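Local coordinates for mannose-6-phosphate isomerase (Helicobacter pylori, PDB 2QH5), which probably catalyses formation of GDP-mannose and diphosphate from alpha-D-mannose 1-phosphate and GTP, as the N-terminal nucleotidyl transferase domain of a longer, probably bifunctional enzyme, at residues K37-L42 with D113-D118; A48-E53 with A121-I126; P207-G212 with D240-S245; N92-S97 with M244-A249; V163-E168 with I176-S181. All coordinates share one frame; numbering follows the deposited sequence.

Contact 1: K37-L42 with D113-D118; sequences KSLFEL and DHLIKD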
# COMPACT_ATOMS: atom_id res chain seq x y z
N LYS A 37 5.50 -21.50 -2.23
CA LYS A 37 4.69 -20.34 -1.89
C LYS A 37 4.90 -19.15 -2.83
O LYS A 37 5.96 -19.01 -3.44
CB LYS A 37 4.92 -19.93 -0.43
CG LYS A 37 4.50 -21.00 0.58
CD LYS A 37 4.17 -20.40 1.94
CE LYS A 37 3.57 -21.45 2.87
NZ LYS A 37 3.06 -20.86 4.14
N SER A 38 3.86 -18.32 -2.94
CA SER A 38 3.89 -17.14 -3.80
C SER A 38 4.15 -15.87 -3.00
O SER A 38 3.95 -15.84 -1.78
CB SER A 38 2.57 -17.01 -4.57
OG SER A 38 1.50 -16.74 -3.69
N LEU A 39 4.60 -14.82 -3.69
CA LEU A 39 4.81 -13.51 -3.07
C LEU A 39 3.54 -13.02 -2.39
O LEU A 39 3.58 -12.55 -1.25
CB LEU A 39 5.26 -12.49 -4.11
CG LEU A 39 6.72 -12.55 -4.53
CD1 LEU A 39 6.98 -11.60 -5.70
CD2 LEU A 39 7.61 -12.23 -3.34
N PHE A 40 2.42 -13.16 -3.11
CA PHE A 40 1.09 -12.82 -2.61
C PHE A 40 0.75 -13.48 -1.27
O PHE A 40 0.37 -12.78 -0.33
CB PHE A 40 0.03 -13.15 -3.67
CG PHE A 40 -1.39 -12.95 -3.20
CD1 PHE A 40 -1.97 -11.69 -3.20
CD2 PHE A 40 -2.14 -14.03 -2.73
CE1 PHE A 40 -3.26 -11.50 -2.75
CE2 PHE A 40 -3.43 -13.85 -2.28
CZ PHE A 40 -3.99 -12.59 -2.28
N GLU A 41 0.89 -14.80 -1.17
CA GLU A 41 0.58 -15.48 0.10
C GLU A 41 1.62 -15.23 1.19
O GLU A 41 1.29 -15.27 2.38
CB GLU A 41 0.34 -16.98 -0.10
CG GLU A 41 1.55 -17.77 -0.52
CD GLU A 41 1.23 -19.24 -0.68
OE1 GLU A 41 1.09 -19.69 -1.84
OE2 GLU A 41 1.10 -19.95 0.35
N LEU A 42 2.85 -14.95 0.79
CA LEU A 42 3.89 -14.53 1.73
C LEU A 42 3.55 -13.17 2.33
O LEU A 42 3.59 -12.99 3.55
CB LEU A 42 5.25 -14.49 1.04
CG LEU A 42 6.31 -15.58 1.29
CD1 LEU A 42 5.83 -16.77 2.16
CD2 LEU A 42 6.86 -16.05 -0.04
N ASP A 113 3.81 -7.93 -4.09
CA ASP A 113 5.02 -8.40 -4.78
C ASP A 113 6.31 -8.10 -3.99
O ASP A 113 7.34 -7.76 -4.58
CB ASP A 113 5.10 -7.83 -6.20
CG ASP A 113 4.94 -6.31 -6.25
OD1 ASP A 113 4.52 -5.78 -7.30
OD2 ASP A 113 5.23 -5.63 -5.24
N HIS A 114 6.24 -8.24 -2.67
CA HIS A 114 7.36 -7.96 -1.79
C HIS A 114 7.91 -9.22 -1.14
O HIS A 114 7.15 -10.08 -0.67
CB HIS A 114 6.96 -6.99 -0.68
CG HIS A 114 6.98 -5.55 -1.10
ND1 HIS A 114 6.41 -4.55 -0.34
CD2 HIS A 114 7.50 -4.94 -2.19
CE1 HIS A 114 6.58 -3.39 -0.94
NE2 HIS A 114 7.24 -3.60 -2.07
N LEU A 115 9.23 -9.32 -1.11
CA LEU A 115 9.91 -10.37 -0.36
C LEU A 115 10.61 -9.74 0.84
O LEU A 115 11.45 -8.85 0.70
CB LEU A 115 10.91 -11.11 -1.25
CG LEU A 115 11.04 -12.63 -1.13
CD1 LEU A 115 12.23 -13.11 -1.95
CD2 LEU A 115 11.14 -13.13 0.32
N ILE A 116 10.23 -10.20 2.03
CA ILE A 116 10.80 -9.73 3.27
C ILE A 116 11.13 -10.96 4.11
O ILE A 116 10.24 -11.73 4.48
CB ILE A 116 9.83 -8.76 4.01
CG1 ILE A 116 9.84 -7.40 3.31
CG2 ILE A 116 10.23 -8.59 5.47
CD1 ILE A 116 8.55 -6.62 3.44
N LYS A 117 12.43 -11.15 4.37
CA LYS A 117 12.92 -12.36 5.02
C LYS A 117 13.09 -12.22 6.54
O LYS A 117 12.69 -13.12 7.29
CB LYS A 117 14.20 -12.84 4.36
CG LYS A 117 13.95 -13.67 3.10
CD LYS A 117 15.07 -13.51 2.09
CE LYS A 117 14.97 -12.18 1.35
NZ LYS A 117 16.08 -11.98 0.39
N ASP A 118 13.67 -11.11 6.99
CA ASP A 118 13.75 -10.86 8.43
C ASP A 118 12.40 -10.37 8.92
O ASP A 118 12.06 -9.20 8.80
CB ASP A 118 14.86 -9.84 8.75
CG ASP A 118 15.27 -9.86 10.22
OD1 ASP A 118 16.49 -9.83 10.49
OD2 ASP A 118 14.38 -9.90 11.11
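The flat peptide group between His114 and Leu115 takes the side chain of Leu39 over one of its faces: CD2 of Leu39 sits 3.5 Å from His114 O and 3.7 Å from His114 C, above the plane. The imidazole of His114 starts in the opposite direction, its CB pointing away from the helix, and it meets Trp266 edge-to-face. In this Rossmann-like nucleotidyl transferase domain of the GT-A clan, the arrangement sets the first turn of helix 39-48 against the loop that follows strand 106-111. Leu39 does nearly all the touching on the helix side. With CG anti to its carbonyl carbon (chi1 -78°), the isobutyl group leaves the helix toward the loop and its two methyls divide the work. CD1 packs on the backbone of Asp113, 3.9 Å from Asp113 CA, whereas CD2 continues from the peptide face to Leu115, 4.1 Å from Leu115 CB. CB of Asp113 points away from the helix. His114 O, with a methyl against it, is not left without a partner, because Arg46, further along the same helix, gives it a hydrogen bond through NH2. No hydrogen bond joins the two segments directly; between them the contact is apolar, a leucine on backbone and on another leucine. The turn that presents Leu39 is capped by a capping box. Ser38 N gives a weak bond to Glu41 OE1, and the reciprocal bond is nearly straight: Glu41 N to Ser38 OG, 3.2 Å with an angle of 168° at the hydrogen.

Contact 2: A48-E53 with A121-I126; sequences ASLVDE and AYENAI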
# COMPACT_ATOMS: atom_id res chain seq x y z
N ALA A 48 -1.02 -10.56 8.19
CA ALA A 48 -2.30 -11.01 8.77
C ALA A 48 -2.22 -11.16 10.29
O ALA A 48 -3.21 -10.96 11.01
CB ALA A 48 -2.74 -12.32 8.12
N SER A 49 -1.01 -11.49 10.76
CA SER A 49 -0.70 -11.72 12.17
C SER A 49 -0.71 -10.42 12.98
O SER A 49 -0.95 -10.43 14.19
CB SER A 49 0.68 -12.35 12.27
OG SER A 49 1.10 -12.84 11.00
N LEU A 50 -0.43 -9.31 12.29
CA LEU A 50 -0.25 -8.01 12.92
C LEU A 50 -1.54 -7.20 12.88
O LEU A 50 -1.61 -6.09 13.41
CB LEU A 50 0.86 -7.23 12.20
CG LEU A 50 2.08 -8.01 11.67
CD1 LEU A 50 3.02 -7.11 10.90
CD2 LEU A 50 2.84 -8.71 12.78
N VAL A 51 -2.58 -7.78 12.28
CA VAL A 51 -3.72 -6.99 11.84
C VAL A 51 -5.06 -7.62 12.24
O VAL A 51 -5.12 -8.81 12.52
CB VAL A 51 -3.60 -6.77 10.31
CG1 VAL A 51 -4.59 -7.60 9.51
CG2 VAL A 51 -3.67 -5.31 9.99
N ASP A 52 -6.12 -6.80 12.28
CA ASP A 52 -7.47 -7.27 12.65
C ASP A 52 -8.33 -7.76 11.46
O ASP A 52 -9.10 -8.72 11.59
CB ASP A 52 -8.23 -6.19 13.41
CG ASP A 52 -7.57 -5.81 14.72
OD1 ASP A 52 -6.72 -6.58 15.21
OD2 ASP A 52 -7.91 -4.73 15.25
N GLU A 53 -8.22 -7.06 10.33
CA GLU A 53 -8.93 -7.41 9.10
C GLU A 53 -8.00 -7.18 7.93
O GLU A 53 -7.20 -6.25 7.95
CB GLU A 53 -10.14 -6.50 8.91
CG GLU A 53 -11.27 -6.64 9.92
CD GLU A 53 -12.49 -5.80 9.55
OE1 GLU A 53 -13.49 -5.85 10.30
OE2 GLU A 53 -12.46 -5.09 8.52
N ALA A 121 12.51 -7.89 12.22
CA ALA A 121 12.83 -6.52 11.85
C ALA A 121 11.64 -5.85 11.15
O ALA A 121 11.47 -4.62 11.24
CB ALA A 121 14.06 -6.49 10.96
N TYR A 122 10.84 -6.66 10.46
CA TYR A 122 9.60 -6.20 9.83
C TYR A 122 8.58 -5.81 10.88
O TYR A 122 7.97 -4.75 10.81
CB TYR A 122 9.01 -7.28 8.92
CG TYR A 122 7.75 -6.83 8.21
CD1 TYR A 122 7.83 -6.06 7.05
CD2 TYR A 122 6.48 -7.16 8.69
CE1 TYR A 122 6.70 -5.63 6.40
CE2 TYR A 122 5.33 -6.73 8.04
CZ TYR A 122 5.45 -5.97 6.89
OH TYR A 122 4.33 -5.53 6.22
N GLU A 123 8.39 -6.70 11.86
CA GLU A 123 7.39 -6.54 12.90
C GLU A 123 7.66 -5.32 13.78
O GLU A 123 6.72 -4.67 14.25
CB GLU A 123 7.36 -7.80 13.75
CG GLU A 123 6.07 -8.08 14.48
CD GLU A 123 5.83 -9.57 14.66
OE1 GLU A 123 6.45 -10.37 13.92
OE2 GLU A 123 5.01 -9.95 15.53
N ASN A 124 8.95 -5.03 13.99
CA ASN A 124 9.41 -3.88 14.78
C ASN A 124 9.08 -2.56 14.08
O ASN A 124 8.50 -1.65 14.70
CB ASN A 124 10.92 -3.95 15.02
CG ASN A 124 11.33 -5.10 15.94
OD1 ASN A 124 10.60 -5.47 16.87
ND2 ASN A 124 12.50 -5.67 15.69
N ALA A 125 9.46 -2.47 12.81
CA ALA A 125 9.15 -1.33 11.94
C ALA A 125 7.65 -1.04 11.85
O ALA A 125 7.24 0.13 11.82
CB ALA A 125 9.74 -1.54 10.55
N ILE A 126 6.84 -2.09 11.82
CA ILE A 126 5.39 -1.96 11.79
C ILE A 126 4.86 -1.32 13.08
O ILE A 126 4.11 -0.35 13.01
CB ILE A 126 4.65 -3.31 11.49
CG1 ILE A 126 4.89 -3.76 10.04
CG2 ILE A 126 3.15 -3.22 11.79
CD1 ILE A 126 4.30 -2.85 8.95
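Leu50 reaches across to the side of helix 119-134 and divides its two methyls between a buried, apolar side and a more polar flank nearer solvent. The leucine belongs to the turn joining helix 39-48 to strand 53-59, the return leg of a beta-alpha-beta crossover that starts from strand 5-10 in the Rossmann-like sheet of the domain. On the buried side, CD1 of Leu50 comes to the edge of the Tyr122 ring, close to the ring plane, at 3.7 Å from Tyr122 CE2. The same methyl lies 3.9 Å from Ile126 CG1, one helical turn on, and the Leu50 and Ile126 side chains meet at about a right angle. Ile126 also closes over the tyrosine: its CG1 stands 3.6 Å above one ring face, offset toward the rim, and thus the ring has an isoleucine on a face and a leucine methyl at its edge. The hydroxyl of Tyr122 is hydrogen-bonded to Asn47 OD1, which ties the far end of the ring to helix 39-48. Beyond these residues the sheet begins, with Ile108 and Met190 beside Ile126. The solvent side belongs to Glu123, which is polar and only partly buried, although the leucine packs on it just as closely. Glu123 leaves the helix with CG anti to its backbone N (chi1 -156°) and then runs extended, which carries the acid group alongside the leucine. There CD2 of Leu50 rests over a face of the carboxylate, 3.6 Å from Glu123 CD.

Contact 3: P207-G212 with D240-S245; sequences PTILKG and DLEDMS
Gly212 and Leu241 bring the two backbones closest, with 6.0 Å between their CA atoms, as the first turns of helix 207-216 run beside the extended loop 240-245; Ile209 and Glu242 face each other slightly farther apart, CA to CA 7.1 Å. At the glycine the helix has no side chain, and the methyl CD1 of Leu241 comes against its carbonyl, 3.3 Å from Gly212 O. A turn earlier Ile209 carries most of the helix's share. Its CD1 meets Met244 SD at 3.4 Å and Met244 CB at 3.8 Å, the two side chains crossing at about a right angle. Met244 holds CG anti to its backbone N (chi1 -174°) and bends only at its last torsion, so that the thioether lies across the isoleucine methyl. Glu242, an exposed residue, turns its CB to the helix and brings OE1 only to 4.4 Å from Ile209 CD1. No hydrogen bond crosses; the loop is tied instead to the region of helix 90-99, where Lys88 NZ bonds to Leu241 O and Asn89 ND2 to Asp243 OD1. This is apolar helix-on-loop packing in the helical layer that covers one side of the GT-A sheet.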
# COMPACT_ATOMS: atom_id res chain seq x y z
N PRO A 207 -7.61 17.13 -4.27
CA PRO A 207 -9.05 17.24 -3.99
C PRO A 207 -9.94 16.56 -5.02
O PRO A 207 -10.99 16.03 -4.67
CB PRO A 207 -9.31 18.75 -4.00
CG PRO A 207 -8.16 19.35 -4.70
CD PRO A 207 -6.99 18.46 -4.46
N THR A 208 -9.51 16.58 -6.28
CA THR A 208 -10.31 16.06 -7.38
C THR A 208 -10.09 14.56 -7.57
O THR A 208 -10.82 13.91 -8.33
CB THR A 208 -9.99 16.78 -8.70
OG1 THR A 208 -8.61 16.58 -9.04
CG2 THR A 208 -10.30 18.28 -8.59
N ILE A 209 -9.09 14.03 -6.88
CA ILE A 209 -8.83 12.60 -6.88
C ILE A 209 -9.67 11.96 -5.78
O ILE A 209 -10.21 10.87 -5.94
CB ILE A 209 -7.32 12.32 -6.72
CG1 ILE A 209 -6.61 12.81 -7.99
CG2 ILE A 209 -7.02 10.85 -6.44
CD1 ILE A 209 -5.54 11.87 -8.48
N LEU A 210 -9.81 12.68 -4.67
CA LEU A 210 -10.72 12.28 -3.61
C LEU A 210 -12.17 12.36 -4.09
O LEU A 210 -12.97 11.48 -3.80
CB LEU A 210 -10.51 13.13 -2.35
CG LEU A 210 -11.48 12.85 -1.20
CD1 LEU A 210 -11.30 11.46 -0.63
CD2 LEU A 210 -11.35 13.89 -0.12
N LYS A 211 -12.48 13.42 -4.83
CA LYS A 211 -13.80 13.65 -5.41
C LYS A 211 -14.22 12.49 -6.31
O LYS A 211 -15.30 11.92 -6.13
CB LYS A 211 -13.79 14.95 -6.23
CG LYS A 211 -15.14 15.63 -6.39
CD LYS A 211 -15.57 16.33 -5.10
CE LYS A 211 -17.03 16.75 -5.15
NZ LYS A 211 -17.56 17.07 -3.80
N GLY A 212 -13.35 12.15 -7.26
CA GLY A 212 -13.58 11.04 -8.18
C GLY A 212 -13.76 9.69 -7.51
O GLY A 212 -14.58 8.88 -7.94
N ASP A 240 -13.67 7.23 -15.66
CA ASP A 240 -13.43 8.67 -15.60
C ASP A 240 -12.37 9.07 -14.57
O ASP A 240 -12.01 10.24 -14.47
CB ASP A 240 -14.73 9.43 -15.33
CG ASP A 240 -15.09 9.46 -13.86
OD1 ASP A 240 -15.34 8.37 -13.29
OD2 ASP A 240 -15.12 10.56 -13.27
N LEU A 241 -11.90 8.09 -13.80
CA LEU A 241 -10.90 8.32 -12.77
C LEU A 241 -9.53 8.58 -13.37
O LEU A 241 -9.10 7.87 -14.29
CB LEU A 241 -10.82 7.13 -11.81
CG LEU A 241 -11.50 7.26 -10.45
CD1 LEU A 241 -12.92 7.75 -10.56
CD2 LEU A 241 -11.45 5.95 -9.75
N GLU A 242 -8.85 9.60 -12.85
CA GLU A 242 -7.49 9.90 -13.27
C GLU A 242 -6.55 8.83 -12.72
O GLU A 242 -6.57 8.53 -11.53
CB GLU A 242 -7.05 11.28 -12.79
CG GLU A 242 -5.66 11.67 -13.31
CD GLU A 242 -5.30 13.12 -13.05
OE1 GLU A 242 -6.06 13.84 -12.36
OE2 GLU A 242 -4.23 13.54 -13.55
N ASP A 243 -5.75 8.25 -13.61
CA ASP A 243 -4.76 7.27 -13.24
C ASP A 243 -3.58 7.98 -12.59
O ASP A 243 -2.86 8.73 -13.27
CB ASP A 243 -4.31 6.48 -14.47
CG ASP A 243 -3.38 5.34 -14.13
OD1 ASP A 243 -2.27 5.60 -13.64
OD2 ASP A 243 -3.76 4.17 -14.37
N MET A 244 -3.39 7.77 -11.29
CA MET A 244 -2.33 8.44 -10.53
C MET A 244 -1.85 7.64 -9.32
O MET A 244 -2.66 7.05 -8.60
CB MET A 244 -2.81 9.81 -10.06
CG MET A 244 -1.73 10.63 -9.39
SD MET A 244 -2.21 12.33 -9.24
CE MET A 244 -2.09 12.86 -10.95
N SER A 245 -0.56 7.78 -9.06
CA SER A 245 0.13 7.15 -7.96
C SER A 245 -0.01 7.89 -6.66
O SER A 245 -0.12 9.08 -6.66
CB SER A 245 1.60 7.10 -8.29
OG SER A 245 2.16 6.00 -7.65

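Contact 4: N92-S97 with M244-A249; sequences NAIALS and MSIDIA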
# COMPACT_ATOMS: atom_id res chain seq x y z
N ASN A 92 -5.86 5.76 -6.13
CA ASN A 92 -7.27 5.41 -6.21
C ASN A 92 -7.59 4.15 -5.42
O ASN A 92 -8.62 4.07 -4.78
CB ASN A 92 -7.71 5.29 -7.67
CG ASN A 92 -7.60 6.62 -8.44
OD1 ASN A 92 -8.27 7.60 -8.10
ND2 ASN A 92 -6.74 6.65 -9.45
N ALA A 93 -6.69 3.16 -5.44
CA ALA A 93 -6.92 1.92 -4.71
C ALA A 93 -6.88 2.16 -3.21
O ALA A 93 -7.68 1.59 -2.47
CB ALA A 93 -5.91 0.88 -5.10
N ILE A 94 -5.97 3.04 -2.79
CA ILE A 94 -5.83 3.40 -1.38
C ILE A 94 -7.00 4.27 -0.90
O ILE A 94 -7.60 3.96 0.14
CB ILE A 94 -4.46 4.04 -1.07
CG1 ILE A 94 -3.34 3.04 -1.39
CG2 ILE A 94 -4.37 4.41 0.40
CD1 ILE A 94 -1.97 3.67 -1.50
N ALA A 95 -7.33 5.32 -1.65
CA ALA A 95 -8.48 6.17 -1.29
C ALA A 95 -9.79 5.40 -1.19
O ALA A 95 -10.59 5.66 -0.28
CB ALA A 95 -8.63 7.31 -2.26
N LEU A 96 -9.99 4.44 -2.09
CA LEU A 96 -11.19 3.59 -2.07
C LEU A 96 -11.22 2.73 -0.81
O LEU A 96 -12.23 2.70 -0.11
CB LEU A 96 -11.32 2.75 -3.36
CG LEU A 96 -11.68 3.55 -4.64
CD1 LEU A 96 -11.45 2.78 -5.94
CD2 LEU A 96 -13.10 4.12 -4.61
N SER A 97 -10.10 2.06 -0.52
CA SER A 97 -9.91 1.27 0.71
C SER A 97 -10.15 2.04 2.01
O SER A 97 -10.73 1.51 2.96
CB SER A 97 -8.50 0.70 0.76
OG SER A 97 -8.16 0.07 -0.46
N MET A 244 -3.39 7.77 -11.29
CA MET A 244 -2.33 8.44 -10.53
C MET A 244 -1.85 7.64 -9.32
O MET A 244 -2.66 7.05 -8.60
CB MET A 244 -2.81 9.81 -10.06
CG MET A 244 -1.73 10.63 -9.39
SD MET A 244 -2.21 12.33 -9.24
CE MET A 244 -2.09 12.86 -10.95
N SER A 245 -0.56 7.78 -9.06
CA SER A 245 0.13 7.15 -7.96
C SER A 245 -0.01 7.89 -6.66
O SER A 245 -0.12 9.08 -6.66
CB SER A 245 1.60 7.10 -8.29
OG SER A 245 2.16 6.00 -7.65
N ILE A 246 0.03 7.18 -5.55
CA ILE A 246 -0.05 7.88 -4.27
C ILE A 246 1.17 8.79 -4.04
O ILE A 246 1.07 9.85 -3.41
CB ILE A 246 -0.25 6.89 -3.10
CG1 ILE A 246 -0.65 7.63 -1.82
CG2 ILE A 246 0.97 6.03 -2.90
CD1 ILE A 246 -1.93 8.44 -1.97
N ASP A 247 2.30 8.37 -4.60
CA ASP A 247 3.55 9.09 -4.48
C ASP A 247 3.47 10.42 -5.18
O ASP A 247 3.98 11.41 -4.68
CB ASP A 247 4.71 8.26 -5.05
CG ASP A 247 4.69 6.82 -4.57
OD1 ASP A 247 3.82 6.04 -5.02
OD2 ASP A 247 5.56 6.45 -3.75
N ILE A 248 2.80 10.45 -6.32
CA ILE A 248 2.63 11.69 -7.09
C ILE A 248 1.49 12.53 -6.50
O ILE A 248 1.65 13.74 -6.29
CB ILE A 248 2.39 11.39 -8.59
CG1 ILE A 248 3.67 10.83 -9.23
CG2 ILE A 248 1.92 12.64 -9.34
CD1 ILE A 248 3.45 10.05 -10.52
N ALA A 249 0.37 11.88 -6.21
CA ALA A 249 -0.84 12.53 -5.71
C ALA A 249 -0.67 13.23 -4.37
O ALA A 249 -1.19 14.33 -4.15
CB ALA A 249 -1.99 11.53 -5.61
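Ile94 and Ile246, with Asn92 a half-turn earlier, bury the most surface where helix 90-99 meets the start of helix 246-251. The two isoleucines cross at about a right angle. CD1 of Ile94 rests against the branch of its partner, 4.0 Å from both Ile246 CB and Ile246 CG2. CB of Ile94 points toward the partner helix, and with CG1 anti to the carbonyl carbon (chi1 -61°) and the chain extended beyond it, CD1 becomes the touching atom. Phe198 of helix 195-205 packs against both isoleucines, while Phe193 and Phe191 of strand 184-194 close in on Ile94 and Ile246 respectively, completing a buried apolar cluster. Asn92 meets the other end of the segment, by Met244, and its work is polar. Its ND2 is 4.0 Å from Met244 N and makes no bond there; its hydrogen bonds go to Lys88 O, just before its own helix, and to Glu242 O in the approaching loop. One amide nitrogen thereby links the helix to the chain leading into helix 246-251. Ile246 N, at the start of that helix, is held by Thr90 OG1, a second tie to the same region. Deeper in helix 90-99, Ala93 O accepts two donors from opposite faces of its carbonyl plane, Ser97 N at 3.1 Å and Ser97 OG at 2.6 Å, so the serine hydroxyl is turned back on its own helix. Helices 90-99 and 246-251 pack together against the sheet of the alpha-beta-alpha, Rossmann-like core found in GT-A nucleotidyl transferases.

Contact 5: V163-E168 with I176-S181; sequences VKRFIE and IEFQKS
The ring of Phe178 is met by two side chains of strand 165-168, Arg165 near CZ and CE1 and Ile167 farther round the rim. Arg165 and Phe178 cross at about a right angle, with the guanidinium and ring planes turned 63° apart, so the two groups neither stack nor stand fully perpendicular. The approach is oblique: NH1 of Arg165 is 3.8 Å from Phe178 CZ and 4.0 Å from Phe178 CE1. To arrive there the arginine chain bends twice, at chi2 (-107°) and again at chi3, swinging its head from the strand toward the helix. Ile167 points at the helix directly. Its CG1 sits between the backbone N and the carbonyl carbon, and the terminal CD1 reaches the ring obliquely, 4.1 Å from Phe178 CE2. Phe178 itself leaves helix 172-181 toward the strand, and its ring also stacks with that of Phe184 at the start of the next strand. Strand 165-168 pairs with strand 153-156 in an antiparallel hairpin, and the chain then runs on through helix 172-181. The contact therefore folds this helix back against the strand that precedes it, at the outer surface of the domain. The ring serves Ile167 and Phe184 as apolar packing, whereas the charge of Arg165 has its main partner outside the two segments, in Glu156, to which NH1 forms a salt bridge. Glu156 thus probably fixes where the guanidinium lies, implying that for the arginine the aromatic contact is secondary.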
# COMPACT_ATOMS: atom_id res chain seq x y z
N VAL A 163 11.43 13.56 6.85
CA VAL A 163 11.72 13.56 5.42
C VAL A 163 11.77 14.99 4.89
O VAL A 163 10.82 15.76 5.08
CB VAL A 163 10.80 12.59 4.59
CG1 VAL A 163 10.27 11.45 5.45
CG2 VAL A 163 9.66 13.32 3.88
N LYS A 164 12.89 15.35 4.28
CA LYS A 164 13.08 16.69 3.75
C LYS A 164 12.29 16.88 2.46
O LYS A 164 11.75 17.95 2.20
CB LYS A 164 14.57 17.01 3.55
CG LYS A 164 15.34 17.18 4.86
CD LYS A 164 16.14 18.47 4.89
CE LYS A 164 17.58 18.27 4.43
NZ LYS A 164 18.49 17.94 5.56
N ARG A 165 12.23 15.82 1.65
CA ARG A 165 11.33 15.77 0.50
C ARG A 165 11.21 14.37 -0.10
O ARG A 165 12.00 13.46 0.19
CB ARG A 165 11.71 16.79 -0.59
CG ARG A 165 12.63 16.25 -1.66
CD ARG A 165 14.02 16.79 -1.54
NE ARG A 165 14.36 17.65 -2.66
CZ ARG A 165 15.59 17.79 -3.16
NH1 ARG A 165 16.62 17.11 -2.65
NH2 ARG A 165 15.79 18.60 -4.19
N PHE A 166 10.19 14.21 -0.93
CA PHE A 166 9.93 12.99 -1.67
C PHE A 166 10.09 13.31 -3.14
O PHE A 166 9.44 14.22 -3.66
CB PHE A 166 8.49 12.54 -1.40
CG PHE A 166 8.24 11.09 -1.68
CD1 PHE A 166 8.00 10.21 -0.63
CD2 PHE A 166 8.23 10.61 -2.98
CE1 PHE A 166 7.77 8.87 -0.88
CE2 PHE A 166 8.00 9.27 -3.24
CZ PHE A 166 7.77 8.40 -2.19
N ILE A 167 10.98 12.59 -3.81
CA ILE A 167 11.12 12.72 -5.26
C ILE A 167 10.93 11.36 -5.94
O ILE A 167 11.81 10.50 -5.89
CB ILE A 167 12.45 13.43 -5.71
CG1 ILE A 167 13.68 12.90 -4.95
CG2 ILE A 167 12.33 14.95 -5.57
CD1 ILE A 167 14.16 13.77 -3.80
N GLU A 168 9.76 11.16 -6.54
CA GLU A 168 9.48 9.87 -7.18
C GLU A 168 9.97 9.86 -8.62
O GLU A 168 9.66 10.77 -9.39
CB GLU A 168 7.99 9.52 -7.13
CG GLU A 168 7.76 8.01 -7.22
CD GLU A 168 6.59 7.65 -8.11
OE1 GLU A 168 6.14 6.48 -8.04
OE2 GLU A 168 6.11 8.52 -8.87
N ILE A 176 22.08 9.46 -9.29
CA ILE A 176 23.49 9.20 -9.03
C ILE A 176 24.06 10.33 -8.17
O ILE A 176 25.03 10.14 -7.43
CB ILE A 176 24.28 9.00 -10.36
CG1 ILE A 176 24.82 7.57 -10.45
CG2 ILE A 176 25.36 10.08 -10.58
CD1 ILE A 176 23.84 6.58 -11.05
N GLU A 177 23.44 11.51 -8.26
CA GLU A 177 23.83 12.67 -7.47
C GLU A 177 23.38 12.51 -6.02
O GLU A 177 24.09 12.91 -5.09
CB GLU A 177 23.23 13.94 -8.08
CG GLU A 177 23.89 15.22 -7.61
CD GLU A 177 23.58 16.40 -8.52
OE1 GLU A 177 22.40 16.57 -8.91
OE2 GLU A 177 24.52 17.15 -8.85
N PHE A 178 22.20 11.93 -5.83
CA PHE A 178 21.66 11.65 -4.50
C PHE A 178 22.26 10.35 -3.93
O PHE A 178 22.04 10.02 -2.76
CB PHE A 178 20.13 11.57 -4.52
CG PHE A 178 19.45 12.86 -4.91
CD1 PHE A 178 20.00 14.10 -4.57
CD2 PHE A 178 18.24 12.84 -5.60
CE1 PHE A 178 19.37 15.28 -4.93
CE2 PHE A 178 17.60 14.02 -5.97
CZ PHE A 178 18.16 15.24 -5.63
N GLN A 179 22.99 9.63 -4.77
CA GLN A 179 23.76 8.46 -4.35
C GLN A 179 24.93 8.91 -3.49
O GLN A 179 25.13 8.40 -2.38
CB GLN A 179 24.26 7.69 -5.57
CG GLN A 179 24.93 6.36 -5.26
CD GLN A 179 23.94 5.28 -4.89
OE1 GLN A 179 22.75 5.40 -5.16
NE2 GLN A 179 24.43 4.22 -4.26
N LYS A 180 25.69 9.88 -4.01
CA LYS A 180 26.87 10.44 -3.34
C LYS A 180 26.50 11.25 -2.10
O LYS A 180 27.22 11.22 -1.10
CB LYS A 180 27.66 11.31 -4.33
CG LYS A 180 28.97 11.87 -3.78
CD LYS A 180 29.40 13.13 -4.52
CE LYS A 180 30.57 13.80 -3.82
NZ LYS A 180 30.93 15.09 -4.47
N SER A 181 25.37 11.96 -2.17
CA SER A 181 24.92 12.84 -1.09
C SER A 181 24.73 12.14 0.26
O SER A 181 25.14 12.67 1.30
CB SER A 181 23.63 13.55 -1.49
OG SER A 181 23.89 14.68 -2.30

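Contacts 1 and 2 lie on one side of the chain's centre, about 14 Å apart between centres, and touch where Ile116 CD1 meets Tyr122 CE1 at 3.6 Å. Contacts 3 and 4 share Met244 and Ser245, with centres only about 8 Å apart, and occupy the opposite side; contacts 1 and 3 are about 30 Å apart between centres. Contact 5 stands outermost, yet reaches contact 4 where Asp247 and Ile248 pack on Phe166 and Glu168. Residues 13-25, which are not modelled, overlap the glycine-rich signature that binds nucleotide in relatives; they follow strand 5-10, whose neighbour, strand 106-111, leads into contact 1.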